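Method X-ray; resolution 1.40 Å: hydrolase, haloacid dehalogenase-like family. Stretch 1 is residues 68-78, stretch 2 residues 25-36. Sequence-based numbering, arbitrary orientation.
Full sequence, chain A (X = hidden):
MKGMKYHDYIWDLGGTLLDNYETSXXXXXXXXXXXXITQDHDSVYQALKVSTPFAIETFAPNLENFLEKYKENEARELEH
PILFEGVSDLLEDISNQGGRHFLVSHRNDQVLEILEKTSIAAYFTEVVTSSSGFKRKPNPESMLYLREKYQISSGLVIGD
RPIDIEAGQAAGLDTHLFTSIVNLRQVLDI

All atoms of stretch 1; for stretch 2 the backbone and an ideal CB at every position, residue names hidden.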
# COMPACT_ATOMS: atom_id res chain seq x y z
N GLU A 68 -11.86 -8.61 -17.93
CA GLU A 68 -11.70 -7.40 -18.71
C GLU A 68 -12.58 -6.27 -18.19
O GLU A 68 -12.14 -5.14 -18.04
CB GLU A 68 -12.00 -7.67 -20.18
CG GLU A 68 -11.45 -6.61 -21.08
CD GLU A 68 -11.54 -6.97 -22.55
OE1 GLU A 68 -11.92 -8.12 -22.89
OE2 GLU A 68 -11.19 -6.09 -23.37
N LYS A 69 -13.85 -6.59 -17.93
CA LYS A 69 -14.80 -5.61 -17.42
C LYS A 69 -14.44 -5.19 -16.00
O LYS A 69 -14.54 -4.02 -15.66
CB LYS A 69 -16.22 -6.18 -17.46
CG LYS A 69 -16.74 -6.45 -18.87
CD LYS A 69 -18.07 -7.17 -18.80
CE LYS A 69 -18.57 -7.58 -20.18
NZ LYS A 69 -19.05 -6.41 -20.97
N TYR A 70 -14.02 -6.15 -15.19
CA TYR A 70 -13.55 -5.85 -13.83
C TYR A 70 -12.39 -4.86 -13.84
O TYR A 70 -12.40 -3.89 -13.08
CB TYR A 70 -13.18 -7.15 -13.11
CG TYR A 70 -12.33 -6.96 -11.87
CD1 TYR A 70 -12.75 -6.13 -10.83
CD2 TYR A 70 -11.09 -7.59 -11.75
CE1 TYR A 70 -11.97 -5.94 -9.72
CE2 TYR A 70 -10.31 -7.41 -10.63
CZ TYR A 70 -10.76 -6.59 -9.61
OH TYR A 70 -9.97 -6.41 -8.49
N LYS A 71 -11.39 -5.09 -14.70
CA LYS A 71 -10.22 -4.21 -14.75
C LYS A 71 -10.59 -2.80 -15.19
O LYS A 71 -10.03 -1.81 -14.70
CB LYS A 71 -9.13 -4.79 -15.66
CG LYS A 71 -8.54 -6.08 -15.15
CD LYS A 71 -7.60 -5.86 -13.99
CE LYS A 71 -7.01 -7.18 -13.55
NZ LYS A 71 -5.90 -7.00 -12.61
N GLU A 72 -11.54 -2.69 -16.12
CA GLU A 72 -12.04 -1.38 -16.52
C GLU A 72 -12.73 -0.67 -15.36
O GLU A 72 -12.48 0.50 -15.10
CB GLU A 72 -12.95 -1.50 -17.74
CG GLU A 72 -12.19 -1.82 -19.02
CD GLU A 72 -13.01 -1.63 -20.29
OE1 GLU A 72 -13.91 -0.76 -20.30
OE2 GLU A 72 -12.75 -2.35 -21.28
N ASN A 73 -13.57 -1.40 -14.63
CA ASN A 73 -14.24 -0.83 -13.46
C ASN A 73 -13.26 -0.46 -12.35
O ASN A 73 -13.44 0.54 -11.66
CB ASN A 73 -15.32 -1.77 -12.94
CG ASN A 73 -16.59 -1.73 -13.77
OD1 ASN A 73 -16.93 -0.70 -14.36
ND2 ASN A 73 -17.32 -2.84 -13.81
N GLU A 74 -12.20 -1.26 -12.20
CA GLU A 74 -11.18 -0.98 -11.20
C GLU A 74 -10.42 0.31 -11.54
O GLU A 74 -10.16 1.12 -10.66
CB GLU A 74 -10.22 -2.16 -11.09
CG GLU A 74 -9.16 -2.02 -10.01
CD GLU A 74 -8.11 -3.11 -10.11
OE1 GLU A 74 -7.58 -3.34 -11.21
OE2 GLU A 74 -7.81 -3.74 -9.08
N ALA A 75 -10.07 0.48 -12.80
CA ALA A 75 -9.41 1.72 -13.23
C ALA A 75 -10.27 2.93 -12.93
O ALA A 75 -9.77 3.96 -12.47
CB ALA A 75 -9.08 1.66 -14.70
N ARG A 76 -11.58 2.81 -13.16
CA ARG A 76 -12.51 3.88 -12.82
C ARG A 76 -12.54 4.19 -11.33
O ARG A 76 -12.51 5.35 -10.93
CB ARG A 76 -13.92 3.54 -13.29
CG ARG A 76 -14.90 4.69 -13.13
CD ARG A 76 -16.16 4.48 -13.96
NE ARG A 76 -15.85 4.27 -15.37
CZ ARG A 76 -15.83 3.09 -16.00
NH1 ARG A 76 -16.10 1.96 -15.35
NH2 ARG A 76 -15.53 3.04 -17.29
N GLU A 77 -12.58 3.16 -10.50
CA GLU A 77 -12.51 3.37 -9.05
C GLU A 77 -11.24 4.09 -8.65
O GLU A 77 -11.26 4.95 -7.75
CB GLU A 77 -12.59 2.03 -8.31
CG GLU A 77 -13.99 1.51 -8.15
CD GLU A 77 -14.79 2.33 -7.15
OE1 GLU A 77 -14.25 2.71 -6.08
OE2 GLU A 77 -15.95 2.60 -7.43
N LEU A 78 -10.13 3.75 -9.29
CA LEU A 78 -8.82 4.33 -8.97
C LEU A 78 -8.67 5.77 -9.46
O LEU A 78 -7.65 6.40 -9.18
CB LEU A 78 -7.69 3.46 -9.50
CG LEU A 78 -7.41 2.21 -8.67
CD1 LEU A 78 -6.53 1.25 -9.44
CD2 LEU A 78 -6.78 2.58 -7.33
N UNK A 25 -12.43 -4.18 -4.54
CA UNK A 25 -13.67 -4.83 -4.10
C UNK A 25 -14.89 -4.12 -4.66
O UNK A 25 -15.81 -4.76 -5.16
CB UNK A 25 -13.74 -4.87 -2.57
N UNK A 26 -14.90 -2.80 -4.61
CA UNK A 26 -16.01 -2.05 -5.15
C UNK A 26 -16.20 -2.39 -6.62
O UNK A 26 -17.32 -2.67 -7.06
CB UNK A 26 -15.79 -0.55 -4.96
N UNK A 27 -15.11 -2.40 -7.38
CA UNK A 27 -15.16 -2.75 -8.81
C UNK A 27 -15.60 -4.20 -9.04
O UNK A 27 -16.35 -4.49 -9.96
CB UNK A 27 -13.79 -2.52 -9.45
N UNK A 28 -15.13 -5.12 -8.20
CA UNK A 28 -15.44 -6.54 -8.37
C UNK A 28 -16.92 -6.80 -8.09
O UNK A 28 -17.60 -7.51 -8.84
CB UNK A 28 -14.57 -7.39 -7.45
N UNK A 29 -17.43 -6.21 -7.02
CA UNK A 29 -18.85 -6.34 -6.66
C UNK A 29 -19.73 -5.74 -7.76
O UNK A 29 -20.73 -6.35 -8.17
CB UNK A 29 -19.13 -5.66 -5.32
N UNK A 30 -19.37 -4.57 -8.27
CA UNK A 30 -20.19 -3.96 -9.31
C UNK A 30 -20.14 -4.76 -10.61
O UNK A 30 -21.15 -4.87 -11.32
CB UNK A 30 -19.73 -2.52 -9.56
N UNK A 31 -19.00 -5.37 -10.91
CA UNK A 31 -18.88 -6.21 -12.10
C UNK A 31 -19.72 -7.49 -11.96
O UNK A 31 -20.42 -7.89 -12.90
CB UNK A 31 -17.41 -6.57 -12.35
N UNK A 32 -19.69 -8.13 -10.79
CA UNK A 32 -20.58 -9.27 -10.51
C UNK A 32 -22.05 -8.92 -10.75
O UNK A 32 -22.80 -9.74 -11.30
CB UNK A 32 -20.39 -9.74 -9.07
N UNK A 33 -22.45 -7.72 -10.36
CA UNK A 33 -23.86 -7.30 -10.49
C UNK A 33 -24.30 -7.25 -11.95
O UNK A 33 -25.47 -7.47 -12.25
CB UNK A 33 -24.07 -5.93 -9.84
N UNK A 34 -23.36 -6.97 -12.86
CA UNK A 34 -23.66 -6.97 -14.30
C UNK A 34 -24.13 -8.34 -14.78
O UNK A 34 -24.87 -8.44 -15.77
CB UNK A 34 -22.43 -6.54 -15.10
N UNK A 35 -23.69 -9.39 -14.10
CA UNK A 35 -24.09 -10.77 -14.42
C UNK A 35 -25.24 -11.26 -13.53
O UNK A 35 -25.58 -12.45 -13.55
CB UNK A 35 -22.89 -11.71 -14.27
N UNK A 36 -25.85 -10.36 -12.76
CA UNK A 36 -26.95 -10.72 -11.87
C UNK A 36 -26.52 -11.41 -10.59
O UNK A 36 -27.34 -12.06 -9.93
CB UNK A 36 -27.93 -11.63 -12.62

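The two helices cross at 136° between their N-to-C directions, with axes 8.2 Å apart at closest approach.

Position 25 points away from stretch 1, with nothing of it within 5.5 Å of the ideal CB. The residue is Thr25, whose OG1 is hydrogen-bonded elsewhere in the structure.

Position 26 points sideways, and its ideal CB lies 3.7 Å from Glu77 CD. A small side chain fits. It is Ala26, whose CB packs against the Glu77 carboxylate carbon.

Position 27 points toward stretch 1 where the backbones are close: its CA is 5.0 Å from Glu74 CA. The ideal CB is 3.4 Å from Glu74 N and 3.6 Å from Asn73 C. So little space favours alanine, or glycine with a looser fit. Ala27 is found. Its methyl sits as a knob among Tyr70, Asn73, Glu74 and Glu77.

Position 28 points sideways, its ideal CB 3.7 Å from Tyr70 CE1. An aromatic or aliphatic side chain would suit the tyrosine ring. Phe28 turns its edge to the face of Tyr70, with centroids 5.2 Å apart and planes at 73°.

Position 29 points away, so many residues would do; it is Val29.

Position 30 points toward stretch 1, but its ideal CB is still 4.9 Å from Asn73 ND2. A longer side chain, polar or flexible, could reach across. Lysine or arginine could also approach the Glu77 carboxylate. The residue is Glu30 (chi1 p). Its OE2 lies 3.4 Å from Asn73 CB and accepts from a water that also donates to Asn73 O. Glu30 OE2 is 4.4 Å from Glu77 OE2, a like-charge pair.

Position 31 points toward stretch 1, its ideal CB 4.0 Å from Asn73 ND2 and 4.2 Å from Tyr70 CA. That amide is a donor, so a short side chain with an acceptor suits: serine, threonine or perhaps asparagine. Thr31 OG1 accepts from Asn73 ND2 at 2.9 Å, nearly straight at 172°. The same OG1 donates to Ala27 O at 2.7 Å. Its CG2 meets Lys69 CB at 4.0 Å.

Positions 32 and 33 are out of reach and unconstrained here; they are Leu32 and Ala33.

Position 34 points toward stretch 1 across a gap. A longer side chain could bridge it. Leu34 CD1 comes within 4.3 Å of Asn73 ND2.

Position 35 points sideways, so only a long side chain would return. Tyr35 does: its OH is 3.4 Å from Lys69 CD.

Position 36 has positive phi (78°), which favours glycine. It is Gly36.

Stretch 2 25-36: TAAFVETLALYG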
# COMPACT_ATOMS: atom_id res chain seq x y z
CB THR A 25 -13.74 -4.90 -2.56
OG1 THR A 25 -12.70 -5.76 -2.08
CG2 THR A 25 -15.09 -5.43 -2.08
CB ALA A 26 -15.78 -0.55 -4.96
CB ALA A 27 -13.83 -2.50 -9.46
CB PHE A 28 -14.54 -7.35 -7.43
CG PHE A 28 -14.45 -8.81 -7.76
CD1 PHE A 28 -13.35 -9.31 -8.44
CD2 PHE A 28 -15.45 -9.70 -7.37
CE1 PHE A 28 -13.24 -10.67 -8.73
CE2 PHE A 28 -15.35 -11.05 -7.66
CZ PHE A 28 -14.25 -11.54 -8.34
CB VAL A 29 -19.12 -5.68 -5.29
CG1 VAL A 29 -20.62 -5.54 -5.02
CG2 VAL A 29 -18.46 -6.47 -4.16
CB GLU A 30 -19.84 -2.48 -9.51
CG GLU A 30 -18.54 -2.17 -10.17
CD GLU A 30 -18.32 -0.66 -10.32
OE1 GLU A 30 -19.30 0.11 -10.19
OE2 GLU A 30 -17.17 -0.25 -10.55
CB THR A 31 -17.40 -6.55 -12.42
OG1 THR A 31 -16.63 -5.34 -12.47
CG2 THR A 31 -17.27 -7.27 -13.76
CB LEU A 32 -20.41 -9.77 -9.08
CG LEU A 32 -19.14 -10.54 -8.75
CD1 LEU A 32 -19.08 -10.75 -7.25
CD2 LEU A 32 -19.08 -11.87 -9.48
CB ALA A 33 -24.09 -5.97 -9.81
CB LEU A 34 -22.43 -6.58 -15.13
CG LEU A 34 -21.88 -5.17 -14.95
CD1 LEU A 34 -20.54 -5.06 -15.66
CD2 LEU A 34 -22.87 -4.14 -15.48
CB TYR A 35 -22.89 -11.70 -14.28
CG TYR A 35 -21.74 -11.36 -15.19
CD1 TYR A 35 -21.54 -12.03 -16.40
CD2 TYR A 35 -20.83 -10.36 -14.85
CE1 TYR A 35 -20.48 -11.71 -17.24
CE2 TYR A 35 -19.77 -10.03 -15.67
CZ TYR A 35 -19.59 -10.71 -16.87
OH TYR A 35 -18.54 -10.39 -17.68
O HOH W 1 -16.09 1.65 -11.55
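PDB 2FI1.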